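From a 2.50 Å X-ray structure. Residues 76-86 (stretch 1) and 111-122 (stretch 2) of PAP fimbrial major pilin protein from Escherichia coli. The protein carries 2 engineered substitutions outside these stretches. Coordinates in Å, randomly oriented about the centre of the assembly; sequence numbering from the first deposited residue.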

# COMPACT_ATOMS: atom_id res chain seq x y z
N THR B 76 -2.22 8.32 10.72
CA THR B 76 -1.58 8.75 9.48
C THR B 76 -2.54 8.62 8.31
O THR B 76 -2.15 8.79 7.15
CB THR B 76 -0.33 7.93 9.19
OG1 THR B 76 -0.60 6.55 9.44
CG2 THR B 76 0.82 8.38 10.07
N VAL B 77 -3.80 8.32 8.61
CA VAL B 77 -4.82 8.19 7.58
C VAL B 77 -6.05 8.98 8.01
O VAL B 77 -6.73 8.60 8.97
CB VAL B 77 -5.22 6.71 7.35
CG1 VAL B 77 -6.11 6.59 6.12
CG2 VAL B 77 -3.99 5.86 7.20
N LYS B 78 -6.33 10.08 7.32
CA LYS B 78 -7.51 10.89 7.63
C LYS B 78 -8.72 10.18 7.05
O LYS B 78 -8.68 9.61 5.96
CB LYS B 78 -7.38 12.28 7.03
N LEU B 79 -9.82 10.20 7.80
CA LEU B 79 -11.04 9.53 7.38
C LEU B 79 -12.20 10.52 7.33
O LEU B 79 -12.36 11.34 8.23
CB LEU B 79 -11.31 8.40 8.37
CG LEU B 79 -12.52 7.50 8.18
CD1 LEU B 79 -12.38 6.28 9.08
CD2 LEU B 79 -13.79 8.26 8.50
N ALA B 80 -13.01 10.45 6.28
CA ALA B 80 -14.13 11.37 6.15
C ALA B 80 -15.24 10.90 5.21
O ALA B 80 -14.99 10.16 4.25
CB ALA B 80 -13.64 12.75 5.72
N PHE B 81 -16.46 11.33 5.49
CA PHE B 81 -17.59 10.97 4.65
C PHE B 81 -17.99 12.18 3.83
O PHE B 81 -17.88 13.32 4.29
CB PHE B 81 -18.79 10.52 5.48
CG PHE B 81 -18.63 9.17 6.11
CD1 PHE B 81 -17.89 9.01 7.28
CD2 PHE B 81 -19.23 8.06 5.55
CE1 PHE B 81 -17.77 7.76 7.89
CE2 PHE B 81 -19.12 6.80 6.14
CZ PHE B 81 -18.39 6.65 7.31
N THR B 82 -18.46 11.93 2.61
CA THR B 82 -18.88 13.01 1.75
C THR B 82 -20.11 12.64 0.94
O THR B 82 -20.23 11.53 0.44
CB THR B 82 -17.74 13.44 0.80
OG1 THR B 82 -16.95 14.44 1.45
CG2 THR B 82 -18.28 14.00 -0.51
N GLY B 83 -21.03 13.59 0.86
CA GLY B 83 -22.26 13.41 0.12
C GLY B 83 -23.09 14.67 0.23
O GLY B 83 -22.81 15.51 1.09
N PRO B 84 -24.11 14.85 -0.62
CA PRO B 84 -24.96 16.04 -0.57
C PRO B 84 -25.65 16.13 0.78
O PRO B 84 -26.14 15.12 1.30
CB PRO B 84 -25.95 15.79 -1.70
CG PRO B 84 -26.07 14.29 -1.70
CD PRO B 84 -24.63 13.87 -1.59
N ILE B 85 -25.69 17.33 1.36
CA ILE B 85 -26.31 17.52 2.67
C ILE B 85 -27.57 18.39 2.67
O ILE B 85 -27.80 19.19 1.77
CB ILE B 85 -25.33 18.18 3.66
CG1 ILE B 85 -24.89 19.54 3.12
CG2 ILE B 85 -24.13 17.28 3.89
CD1 ILE B 85 -23.99 20.33 4.07
N VAL B 86 -28.38 18.21 3.71
CA VAL B 86 -29.60 18.99 3.88
C VAL B 86 -29.10 20.38 4.26
O VAL B 86 -28.55 20.56 5.35
CB VAL B 86 -30.47 18.44 5.03
CG1 VAL B 86 -31.75 19.23 5.12
CG2 VAL B 86 -30.77 16.99 4.80
N ASN B 111 -21.57 11.99 15.77
CA ASN B 111 -22.29 11.96 14.50
C ASN B 111 -21.31 12.22 13.37
O ASN B 111 -20.33 12.95 13.55
CB ASN B 111 -23.38 13.02 14.48
CG ASN B 111 -24.68 12.54 15.08
OD1 ASN B 111 -25.43 13.32 15.65
ND2 ASN B 111 -24.95 11.25 14.94
N VAL B 112 -21.58 11.63 12.22
CA VAL B 112 -20.73 11.86 11.06
C VAL B 112 -21.26 13.10 10.35
O VAL B 112 -22.45 13.40 10.42
CB VAL B 112 -20.80 10.66 10.09
CG1 VAL B 112 -20.21 11.04 8.74
CG2 VAL B 112 -20.05 9.47 10.68
N VAL B 113 -20.37 13.82 9.69
CA VAL B 113 -20.76 15.00 8.92
C VAL B 113 -20.33 14.72 7.49
O VAL B 113 -19.31 14.06 7.27
CB VAL B 113 -20.08 16.27 9.45
CG1 VAL B 113 -20.73 16.70 10.75
CG2 VAL B 113 -18.60 16.02 9.68
N PHE B 114 -21.09 15.20 6.52
CA PHE B 114 -20.77 14.96 5.12
C PHE B 114 -20.36 16.19 4.32
O PHE B 114 -20.25 16.12 3.10
CB PHE B 114 -21.96 14.31 4.41
CG PHE B 114 -22.49 13.10 5.10
CD1 PHE B 114 -23.36 13.21 6.17
CD2 PHE B 114 -22.11 11.83 4.68
CE1 PHE B 114 -23.86 12.08 6.81
CE2 PHE B 114 -22.60 10.69 5.31
CZ PHE B 114 -23.47 10.81 6.38
N ASP B 115 -20.14 17.31 5.00
CA ASP B 115 -19.74 18.53 4.30
C ASP B 115 -18.25 18.47 4.02
O ASP B 115 -17.63 19.45 3.61
CB ASP B 115 -20.04 19.76 5.15
CG ASP B 115 -19.35 19.73 6.50
OD1 ASP B 115 -19.43 20.74 7.22
OD2 ASP B 115 -18.74 18.70 6.85
N GLY B 116 -17.67 17.29 4.24
CA GLY B 116 -16.25 17.15 4.03
C GLY B 116 -15.53 17.68 5.25
O GLY B 116 -14.76 18.64 5.16
N SER B 117 -15.81 17.09 6.40
CA SER B 117 -15.15 17.46 7.64
C SER B 117 -14.56 16.16 8.16
O SER B 117 -15.13 15.08 7.96
CB SER B 117 -16.14 18.06 8.64
OG SER B 117 -16.49 19.39 8.28
N GLU B 118 -13.41 16.26 8.80
CA GLU B 118 -12.73 15.08 9.31
C GLU B 118 -13.54 14.27 10.31
O GLU B 118 -14.13 14.81 11.24
CB GLU B 118 -11.40 15.50 9.93
CG GLU B 118 -10.45 14.37 10.24
CD GLU B 118 -9.03 14.86 10.42
OE1 GLU B 118 -8.43 15.34 9.43
OE2 GLU B 118 -8.51 14.77 11.56
N GLY B 119 -13.56 12.96 10.09
CA GLY B 119 -14.27 12.06 10.97
C GLY B 119 -13.28 11.40 11.90
O GLY B 119 -12.09 11.67 11.83
N ASP B 120 -13.77 10.52 12.76
CA ASP B 120 -12.91 9.83 13.71
C ASP B 120 -12.24 8.60 13.09
O ASP B 120 -12.85 7.53 12.97
CB ASP B 120 -13.74 9.41 14.93
CG ASP B 120 -12.89 8.81 16.03
OD1 ASP B 120 -12.21 7.80 15.77
OD2 ASP B 120 -12.91 9.34 17.16
N ALA B 121 -10.97 8.77 12.71
CA ALA B 121 -10.18 7.70 12.11
C ALA B 121 -9.37 6.93 13.16
O ALA B 121 -8.14 6.98 13.18
CB ALA B 121 -9.24 8.29 11.06
N ASN B 122 -10.09 6.23 14.03
CA ASN B 122 -9.48 5.44 15.10
C ASN B 122 -10.61 4.75 15.86
O ASN B 122 -10.45 4.35 17.02
CB ASN B 122 -8.69 6.34 16.04
O HOH W 1 -9.60 11.21 10.39
O HOH W 2 -16.98 13.10 7.66

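Two chain segments can be joined by very few direct hydrogen bonds when water completes the polar pairing and apolar side chains fill the remaining space. The contact between strand 77-82, with the residues that follow it, and stretch 111-122 of this pilin is a compact example, burying 665 Å² summed over both sides.

Along stretch 2, the contact opens with Val112, whose CB points toward stretch 1. Its CG1 lies 3.4 Å from CD1 of Phe81, so a short branched side chain meets the ring of a residue whose CA-to-CB bond also points toward the other stretch. The CA-to-CB bond of Val113 points away, and the residue contributes through its backbone: its carbonyl O lies 2.6 Å from the O of water 2, and the same water accepts from Phe81 N at 2.8 Å.

Phe114 is buried and supplies a large apolar surface. Its CD2 packs 3.7 Å from Phe81 CB, while its CB lies 3.7 Å from Ile85 CG2, so the residue touches side chains at both positions. The backbone adds two modest polar terms. Phe114 CA approaches Phe81 O at 3.4 Å in a CA-H...O contact, and Gly83 N donates a weak hydrogen bond to Phe114 O, 3.5 Å away.

At Asp115 the carboxylate leaves the interface; only the start of the side chain remains in touch, with CB 4.1 Å from Ile85 CD1. Its OD2 instead accepts a hydrogen bond from Ser117 OG at 2.8 Å, a local link across the corner at Gly116. Glycine suits that corner because, at its backbone angles, a CB would be jammed against the preceding carbonyl O. Ser117 O then lies 2.7 Å from the O of water 2, and also 3.6 Å from Ala80 CB, where a methyl group fits beside the backbone.

Beyond Glu118, whose OE1 comes 4.0 Å from Lys78 CB, lies the shorter of the two direct hydrogen bonds: Gly119 N donates to Leu79 O at 2.7 Å, with an angle of 158°. Water 1 complements this bond, accepting from Leu79 N at 2.8 Å and donating to Gly119 O at 2.9 Å.

The CA-to-CB bond of Asp120 points away, whereas Ala121 points its methyl inward. That CB lies 3.4 Å from Leu79 CB and 3.3 Å from Val77 O, a small group in close quarters, although this end of the stretch is poorly ordered.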